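Local atomic coordinates of propionate kinase (Francisella tularensis subsp. tularensis, PDB entry 3KHY), a protein that probably makes acetyl phosphate from acetate and ATP in a reversible, magnesium-dependent reaction, as a homodimeric kinase of the acetokinase family. Residues R276-L281 / K290-I295; G321-G324 / N329-K332. One frame throughout, in Å; residues are numbered along the deposited sequence.

How the contacts relate
Both contacts lie on the same side of the chain's centre, with their own centres about 12 Å apart. Contact 1 comes first along the chain and joins helices 275-283 and 287-307; contact 2 follows strand 316-320, joining helix 321-326 to helix 328-337. They meet directly. The hydroxyl of Ser-279 probably hydrogen-bonds the side-chain amide of Asn-329, and CD1 of Ile-330 packs on CG2 of Ile-293. Helix 328-337 thus rests on the helix pair of contact 1. Segment 276-281 carries Arg-276, predicted to bind ATP though it takes no part in contact 1; contact 2 contains Gly-322 to Gly-324, also predicted. The packing probably helps place these two parts of the site relative to each other.

Contact 1 (R276-L281 / K290-I295); sequences REVSQL and KLAIEI
Val-278 and Ile-293 lie alongside each other and point opposite ways, the valine toward helix 287-307 and the isoleucine toward helix 275-283. CG1 of Val-278 lies 3.9 Å from CG1 of Ile-293. That valine methyl is anti to the backbone N (chi1 178°), which sends it across the gap, and the same Val-278 CG1 also lies 4.4 Å from CB of Ala-292. Ile-293 extends farther: its CD1 passes Val-278 and settles 4.0 Å from CA of Ser-279, against the helix backbone itself. A branched valine fills the space between the helices, a long isoleucine spans it, and the small Ala-292 sets a single methyl against the valine.

Ser-279 turns its CB away from the partner helix, yet its OG is still 4.1 Å from CD1 of Ile-293. The hydroxyl finds its polar partners in the Met-275 carbonyl and the Asn-329 side chain, a suitable use of serine at the margin of an apolar patch.

The axes of the two segments approach to 9.4 Å, their N-to-C directions 123° apart. Within this fold of the actin-like ATPase clan, helix 265-270 packs on Val-278 and Ala-292, while helix 328-337 lies against Ser-279 and Ile-293.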
loop_
_atom_site.group_PDB
_atom_site.type_symbol
_atom_site.label_atom_id
_atom_site.label_comp_id
_atom_site.label_asym_id
_atom_site.label_seq_id
_atom_site.Cartn_x
_atom_site.Cartn_y
_atom_site.Cartn_z
ATOM N N ARG A 276 23.870 -3.308 6.366
ATOM C CA ARG A 276 25.272 -2.933 6.523
ATOM C C ARG A 276 26.088 -3.313 5.288
ATOM O O ARG A 276 26.908 -2.530 4.812
ATOM C CB ARG A 276 25.877 -3.593 7.758
ATOM C CG ARG A 276 25.174 -3.250 9.057
ATOM C CD ARG A 276 25.881 -3.891 10.248
ATOM N NE ARG A 276 25.377 -3.384 11.523
ATOM C CZ ARG A 276 25.971 -3.583 12.697
ATOM N NH1 ARG A 276 27.099 -4.282 12.760
ATOM N NH2 ARG A 276 25.441 -3.081 13.807
ATOM N N GLU A 277 25.863 -4.519 4.772
ATOM C CA GLU A 277 26.567 -4.968 3.579
ATOM C C GLU A 277 26.086 -4.221 2.347
ATOM O O GLU A 277 26.883 -3.884 1.465
ATOM C CB GLU A 277 26.392 -6.470 3.371
ATOM C CG GLU A 277 26.939 -7.312 4.509
ATOM C CD GLU A 277 26.996 -8.786 4.161
ATOM O OE1 GLU A 277 26.587 -9.144 3.031
ATOM O OE2 GLU A 277 27.457 -9.581 5.013
ATOM N N VAL A 278 24.779 -3.979 2.267
ATOM C CA VAL A 278 24.260 -3.167 1.172
ATOM C C VAL A 278 24.966 -1.808 1.154
ATOM O O VAL A 278 25.464 -1.372 0.119
ATOM C CB VAL A 278 22.728 -2.982 1.258
ATOM C CG1 VAL A 278 22.236 -2.075 0.127
ATOM C CG2 VAL A 278 22.030 -4.334 1.203
ATOM N N SER A 279 25.041 -1.154 2.312
ATOM C CA SER A 279 25.646 0.181 2.401
ATOM C C SER A 279 27.109 0.148 1.964
ATOM O O SER A 279 27.586 1.035 1.248
ATOM C CB SER A 279 25.545 0.724 3.845
ATOM O OG SER A 279 24.190 1.059 4.142
ATOM N N GLN A 280 27.814 -0.892 2.392
ATOM C CA GLN A 280 29.236 -1.026 2.080
ATOM C C GLN A 280 29.458 -1.249 0.584
ATOM O O GLN A 280 30.356 -0.659 -0.025
ATOM C CB GLN A 280 29.845 -2.175 2.878
ATOM C CG GLN A 280 30.014 -1.874 4.359
ATOM C CD GLN A 280 30.494 -3.089 5.137
ATOM O OE1 GLN A 280 30.023 -3.362 6.242
ATOM N NE2 GLN A 280 31.431 -3.832 4.557
ATOM N N LEU A 281 28.629 -2.096 -0.008
ATOM C CA LEU A 281 28.661 -2.291 -1.457
ATOM C C LEU A 281 28.324 -1.015 -2.235
ATOM O O LEU A 281 28.987 -0.685 -3.219
ATOM C CB LEU A 281 27.698 -3.404 -1.865
ATOM C CG LEU A 281 28.168 -4.800 -1.473
ATOM C CD1 LEU A 281 27.066 -5.820 -1.680
ATOM C CD2 LEU A 281 29.398 -5.174 -2.284
ATOM N N LYS A 290 22.996 0.776 -4.522
ATOM C CA LYS A 290 22.538 2.156 -4.454
ATOM C C LYS A 290 21.035 2.244 -4.719
ATOM O O LYS A 290 20.321 2.959 -4.014
ATOM C CB LYS A 290 23.312 3.056 -5.434
ATOM C CG LYS A 290 24.794 3.298 -5.069
ATOM C CD LYS A 290 25.490 4.219 -6.093
ATOM C CE LYS A 290 27.002 4.341 -5.834
ATOM N NZ LYS A 290 27.283 5.007 -4.537
ATOM N N LEU A 291 20.551 1.505 -5.718
ATOM C CA LEU A 291 19.118 1.505 -6.046
ATOM C C LEU A 291 18.287 0.938 -4.906
ATOM O O LEU A 291 17.195 1.432 -4.613
ATOM C CB LEU A 291 18.841 0.696 -7.322
ATOM C CG LEU A 291 17.368 0.628 -7.742
ATOM C CD1 LEU A 291 16.791 2.034 -8.023
ATOM C CD2 LEU A 291 17.167 -0.295 -8.947
ATOM N N ALA A 292 18.793 -0.121 -4.281
ATOM C CA ALA A 292 18.100 -0.738 -3.153
ATOM C C ALA A 292 17.936 0.283 -2.027
ATOM O O ALA A 292 16.885 0.356 -1.387
ATOM C CB ALA A 292 18.871 -1.965 -2.657
ATOM N N ILE A 293 18.979 1.071 -1.788
ATOM C CA ILE A 293 18.924 2.102 -0.753
ATOM C C ILE A 293 17.950 3.225 -1.121
ATOM O O ILE A 293 17.237 3.723 -0.256
ATOM C CB ILE A 293 20.335 2.663 -0.441
ATOM C CG1 ILE A 293 21.147 1.625 0.346
ATOM C CG2 ILE A 293 20.254 3.969 0.353
ATOM C CD1 ILE A 293 22.623 1.995 0.512
ATOM N N GLU A 294 17.922 3.614 -2.398
ATOM C CA GLU A 294 16.965 4.615 -2.868
ATOM C C GLU A 294 15.536 4.095 -2.698
ATOM O O GLU A 294 14.679 4.791 -2.165
ATOM C CB GLU A 294 17.206 4.993 -4.336
ATOM C CG GLU A 294 18.540 5.708 -4.586
ATOM C CD GLU A 294 18.673 6.958 -3.739
ATOM O OE1 GLU A 294 17.886 7.910 -3.956
ATOM O OE2 GLU A 294 19.545 6.978 -2.844
ATOM N N ILE A 295 15.274 2.872 -3.153
ATOM C CA ILE A 295 13.913 2.322 -3.022
ATOM C C ILE A 295 13.512 2.247 -1.542
ATOM O O ILE A 295 12.432 2.678 -1.154
ATOM C CB ILE A 295 13.799 0.952 -3.708
ATOM C CG1 ILE A 295 14.042 1.104 -5.212
ATOM C CG2 ILE A 295 12.421 0.344 -3.475
ATOM C CD1 ILE A 295 14.119 -0.225 -5.953
#

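Contact 2 (G321-G324 / N329-K332); sequences GGIG and NIRK
Arg-331 reaches back along the chain to the carbonyl of Gly-324, and this polar grip is the close part of the contact. Its NH1 donates a hydrogen bond of 2.9 Å to O of Gly-324, nearly straight at 163°. The oxygen sits at the edge of the guanidinium and practically in its plane, whereas the donor is tilted 34° from the carbonyl plane. A bend at chi3 (-60°) folds the arginine chain, bringing CD of Arg-331 to 3.4 Å from the same Gly-324 oxygen, so that aliphatic chain and charged end both lie around it. Arginine suits the place because its flat guanidinium, with several N-H groups, can serve several acceptors at once: NE is bonded to Asn-350 and NH2 to Ser-353.

The apolar half is looser. Ile-323 and Ile-330 meet through one pair of branch methyls, CG2 to CG2, at 4.3 Å. Other neighbours also meet them: Met-275 touches both isoleucines, and Ile-330 packs on Phe-296 of helix 287-307. Away from this buried junction, Asn-329 and Lys-332 lie on exposed parts of helix 328-337, and Gly-322 is exposed on the other segment.

Strand 316-320, the glycine-rich turn and the helix after it form a strand-turn-helix element, and Gly-322 to Gly-324 are predicted to bind ATP. The backbone at Gly-321 would press a side chain against the preceding carbonyl oxygen, which explains a glycine where the strand gives way to the helical turn. By holding the Gly-324 carbonyl while Asn-350 and Ser-353 fix the rotation of the guanidinium, buried Arg-331 ties this turn to helix 328-337, and these bonds probably offset the cost of burying its positive charge.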
loop_
_atom_site.group_PDB
_atom_site.type_symbol
_atom_site.label_atom_id
_atom_site.label_comp_id
_atom_site.label_asym_id
_atom_site.label_seq_id
_atom_site.Cartn_x
_atom_site.Cartn_y
_atom_site.Cartn_z
ATOM N N GLY A 321 15.509 0.689 16.027
ATOM C CA GLY A 321 15.820 -0.595 15.420
ATOM C C GLY A 321 17.291 -0.690 15.035
ATOM O O GLY A 321 18.015 0.301 15.094
ATOM N N GLY A 322 17.732 -1.880 14.633
ATOM C CA GLY A 322 19.133 -2.103 14.293
ATOM C C GLY A 322 19.677 -1.123 13.264
ATOM O O GLY A 322 20.807 -0.634 13.378
ATOM N N ILE A 323 18.878 -0.841 12.243
ATOM C CA ILE A 323 19.281 0.108 11.209
ATOM C C ILE A 323 19.045 1.537 11.668
ATOM O O ILE A 323 19.913 2.400 11.523
ATOM C CB ILE A 323 18.476 -0.121 9.908
ATOM C CG1 ILE A 323 18.745 -1.523 9.347
ATOM C CG2 ILE A 323 18.791 0.954 8.886
ATOM C CD1 ILE A 323 17.814 -1.914 8.210
ATOM N N GLY A 324 17.867 1.788 12.230
ATOM C CA GLY A 324 17.480 3.128 12.642
ATOM C C GLY A 324 18.438 3.702 13.676
ATOM O O GLY A 324 18.741 4.903 13.670
ATOM N N ASN A 329 24.100 6.870 7.430
ATOM C CA ASN A 329 23.930 7.130 6.003
ATOM C C ASN A 329 22.475 6.944 5.554
ATOM O O ASN A 329 21.968 7.671 4.693
ATOM C CB ASN A 329 24.849 6.205 5.185
ATOM C CG ASN A 329 24.512 4.714 5.379
ATOM O OD1 ASN A 329 24.441 4.215 6.510
ATOM N ND2 ASN A 329 24.296 4.006 4.270
ATOM N N ILE A 330 21.811 5.952 6.130
ATOM C CA ILE A 330 20.427 5.671 5.784
ATOM C C ILE A 330 19.470 6.740 6.324
ATOM O O ILE A 330 18.557 7.175 5.635
ATOM C CB ILE A 330 19.975 4.292 6.309
ATOM C CG1 ILE A 330 20.809 3.185 5.674
ATOM C CG2 ILE A 330 18.497 4.091 6.033
ATOM C CD1 ILE A 330 20.765 3.152 4.172
ATOM N N ARG A 331 19.682 7.157 7.563
ATOM C CA ARG A 331 18.894 8.249 8.115
ATOM C C ARG A 331 19.095 9.522 7.280
ATOM O O ARG A 331 18.142 10.231 6.986
ATOM C CB ARG A 331 19.302 8.498 9.577
ATOM C CG ARG A 331 18.978 7.338 10.543
ATOM C CD ARG A 331 19.140 7.800 12.010
ATOM N NE ARG A 331 20.515 8.259 12.272
ATOM C CZ ARG A 331 21.422 7.618 13.004
ATOM N NH1 ARG A 331 21.144 6.459 13.601
ATOM N NH2 ARG A 331 22.630 8.153 13.155
ATOM N N LYS A 332 20.342 9.806 6.905
ATOM C CA LYS A 332 20.636 10.979 6.082
ATOM C C LYS A 332 19.870 10.912 4.751
ATOM O O LYS A 332 19.331 11.903 4.271
ATOM C CB LYS A 332 22.137 11.075 5.821
ATOM C CG LYS A 332 22.532 12.082 4.738
ATOM C CD LYS A 332 24.040 12.057 4.498
ATOM C CE LYS A 332 24.464 13.116 3.491
ATOM N NZ LYS A 332 25.914 13.009 3.133
#